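Side-chain contact in lysosome-associated membrane glycoprotein 3 (Homo sapiens, PDB 4AKM), which takes part in fusion of lysosomes with autophagosomes and in the unfolded protein response, as a glycoprotein of the lysosomal membrane: residues A[14-19]-A[51-56]. Numbering follows the deposited sequence.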
loop_
_atom_site.group_PDB
_atom_site.type_symbol
_atom_site.label_atom_id
_atom_site.label_comp_id
_atom_site.label_asym_id
_atom_site.label_seq_id
_atom_site.Cartn_x
_atom_site.Cartn_y
_atom_site.Cartn_z
ATOM N N ARG A 14 -4.922 -17.499 -11.072
ATOM C CA ARG A 14 -3.592 -16.948 -11.327
ATOM C C ARG A 14 -3.261 -15.783 -10.397
ATOM O O ARG A 14 -4.117 -14.958 -10.087
ATOM C CB ARG A 14 -3.448 -16.508 -12.788
ATOM C CG ARG A 14 -3.180 -17.645 -13.767
ATOM C CD ARG A 14 -2.932 -17.116 -15.176
ATOM N NE ARG A 14 -4.023 -16.261 -15.638
ATOM C CZ ARG A 14 -4.042 -15.633 -16.810
ATOM N NH1 ARG A 14 -3.023 -15.762 -17.651
ATOM N NH2 ARG A 14 -5.079 -14.875 -17.143
ATOM N N LEU A 15 -2.009 -15.719 -9.961
ATOM C CA LEU A 15 -1.569 -14.662 -9.062
ATOM C C LEU A 15 -1.496 -13.315 -9.778
ATOM O O LEU A 15 -0.765 -13.151 -10.752
ATOM C CB LEU A 15 -0.220 -15.023 -8.438
ATOM C CG LEU A 15 0.244 -14.170 -7.257
ATOM C CD1 LEU A 15 -0.890 -13.976 -6.275
ATOM C CD2 LEU A 15 1.431 -14.818 -6.573
ATOM N N CYS A 16 -2.267 -12.355 -9.284
ATOM C CA CYS A 16 -2.316 -11.020 -9.860
ATOM C C CYS A 16 -1.428 -10.039 -9.090
ATOM O O CYS A 16 -0.705 -9.239 -9.683
ATOM C CB CYS A 16 -3.764 -10.528 -9.875
ATOM S SG CYS A 16 -3.965 -8.758 -10.124
ATOM N N ILE A 17 -1.487 -10.114 -7.764
ATOM C CA ILE A 17 -0.731 -9.227 -6.886
ATOM C C ILE A 17 -0.330 -9.984 -5.628
ATOM O O ILE A 17 -1.158 -10.631 -4.996
ATOM C CB ILE A 17 -1.571 -7.998 -6.458
ATOM C CG1 ILE A 17 -1.756 -7.021 -7.620
ATOM C CG2 ILE A 17 -0.936 -7.285 -5.275
ATOM C CD1 ILE A 17 -2.562 -5.796 -7.261
ATOM N N LYS A 18 0.946 -9.909 -5.270
ATOM C CA LYS A 18 1.421 -10.503 -4.029
ATOM C C LYS A 18 2.119 -9.402 -3.244
ATOM O O LYS A 18 3.079 -8.812 -3.726
ATOM C CB LYS A 18 2.394 -11.644 -4.320
ATOM C CG LYS A 18 2.729 -12.514 -3.120
ATOM C CD LYS A 18 3.983 -13.341 -3.389
ATOM C CE LYS A 18 4.055 -14.582 -2.506
ATOM N NZ LYS A 18 3.896 -14.270 -1.058
ATOM N N ALA A 19 1.637 -9.112 -2.041
ATOM C CA ALA A 19 2.208 -8.010 -1.279
ATOM C C ALA A 19 2.330 -8.307 0.204
ATOM O O ALA A 19 1.355 -8.595 0.891
ATOM C CB ALA A 19 1.417 -6.728 -1.510
ATOM N N GLY A 51 -9.183 -6.979 -4.471
ATOM C CA GLY A 51 -8.652 -6.084 -5.466
ATOM C C GLY A 51 -8.893 -6.567 -6.862
ATOM O O GLY A 51 -9.449 -7.640 -7.082
ATOM N N ASN A 52 -8.445 -5.770 -7.817
ATOM C CA ASN A 52 -8.818 -6.028 -9.191
ATOM C C ASN A 52 -7.598 -6.116 -10.085
ATOM O O ASN A 52 -6.782 -5.194 -10.131
ATOM C CB ASN A 52 -9.779 -4.947 -9.680
ATOM C CG ASN A 52 -10.788 -5.477 -10.664
ATOM O OD1 ASN A 52 -10.562 -5.450 -11.875
ATOM N ND2 ASN A 52 -11.915 -5.971 -10.152
ATOM N N CYS A 53 -7.470 -7.243 -10.774
ATOM C CA CYS A 53 -6.358 -7.468 -11.683
ATOM C C CYS A 53 -6.614 -6.784 -13.019
ATOM O O CYS A 53 -7.752 -6.431 -13.339
ATOM C CB CYS A 53 -6.145 -8.966 -11.898
ATOM S SG CYS A 53 -5.652 -9.882 -10.415
ATOM N N GLY A 54 -5.554 -6.608 -13.800
ATOM C CA GLY A 54 -5.670 -5.998 -15.109
ATOM C C GLY A 54 -4.368 -6.066 -15.880
ATOM O O GLY A 54 -3.290 -6.127 -15.288
ATOM N N THR A 55 -4.471 -6.046 -17.206
ATOM C CA THR A 55 -3.309 -6.201 -18.076
ATOM C C THR A 55 -2.307 -5.050 -17.934
ATOM O O THR A 55 -1.105 -5.235 -18.140
ATOM C CB THR A 55 -3.732 -6.372 -19.563
ATOM O OG1 THR A 55 -4.262 -5.141 -20.070
ATOM C CG2 THR A 55 -4.787 -7.470 -19.697
ATOM N N ARG A 56 -2.802 -3.872 -17.564
ATOM C CA ARG A 56 -1.956 -2.686 -17.465
ATOM C C ARG A 56 -2.208 -1.911 -16.169
ATOM O O ARG A 56 -1.485 -0.967 -15.850
ATOM C CB ARG A 56 -2.180 -1.770 -18.674
ATOM C CG ARG A 56 -0.980 -0.904 -19.050
ATOM C CD ARG A 56 -1.433 0.464 -19.535
ATOM N NE ARG A 56 -2.096 1.211 -18.467
ATOM C CZ ARG A 56 -2.720 2.374 -18.630
ATOM N NH1 ARG A 56 -2.780 2.938 -19.830
ATOM N NH2 ARG A 56 -3.292 2.972 -17.593
#
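Cys16 and Cys53 form a disulfide that ties together the two antiparallel sheets of the beta-prism domain, the membrane-proximal part of the luminal region of this LAMP-family protein. Cys16 sits on strand 14-27 of one sheet; Cys53 lies in the loop that follows strand 48-52, an outermost strand of the other. These two residues supply most of the 136 Å² buried between the segments, so the link is essentially one covalent bridge with little further packing.

The bond itself is clear, but its modelled rotation is doubtful. CB of Cys16 lies only 2.1 Å from SG of Cys53, too short for two atoms separated by the other sulfur, and at 2.69 Å resolution the torsions on either side of the bridge carry little weight.

On the strand side, Cys16 and Ile17 both face Val9 of strand 5-11 in a classic beta bulge, which interrupts the usual alternation and lets both neighbours direct CB toward 51-56. Both residues form backbone hydrogen bonds with Val9, and Cys16 forms another with Phe142. Ile17 does not reach the second segment: its CD1 stays 5.1 Å from O of Asn52, and its side chain packs instead on Val9, Ser58 and Ala141.

Side chains of both sheets flank the bridge: Val9 of strand 5-11 touches Cys53, and Ser58 of strand 57-64 touches Cys16. Asn52 directs its CB away from 14-19, while its backbone N makes a weak hydrogen bond to OD1 of Asn59. Across the contact, the CA atoms of Cys16 and Cys53 lie 5.7 Å apart, spanned by an SG-SG bond of 2.0 Å between the same two residues.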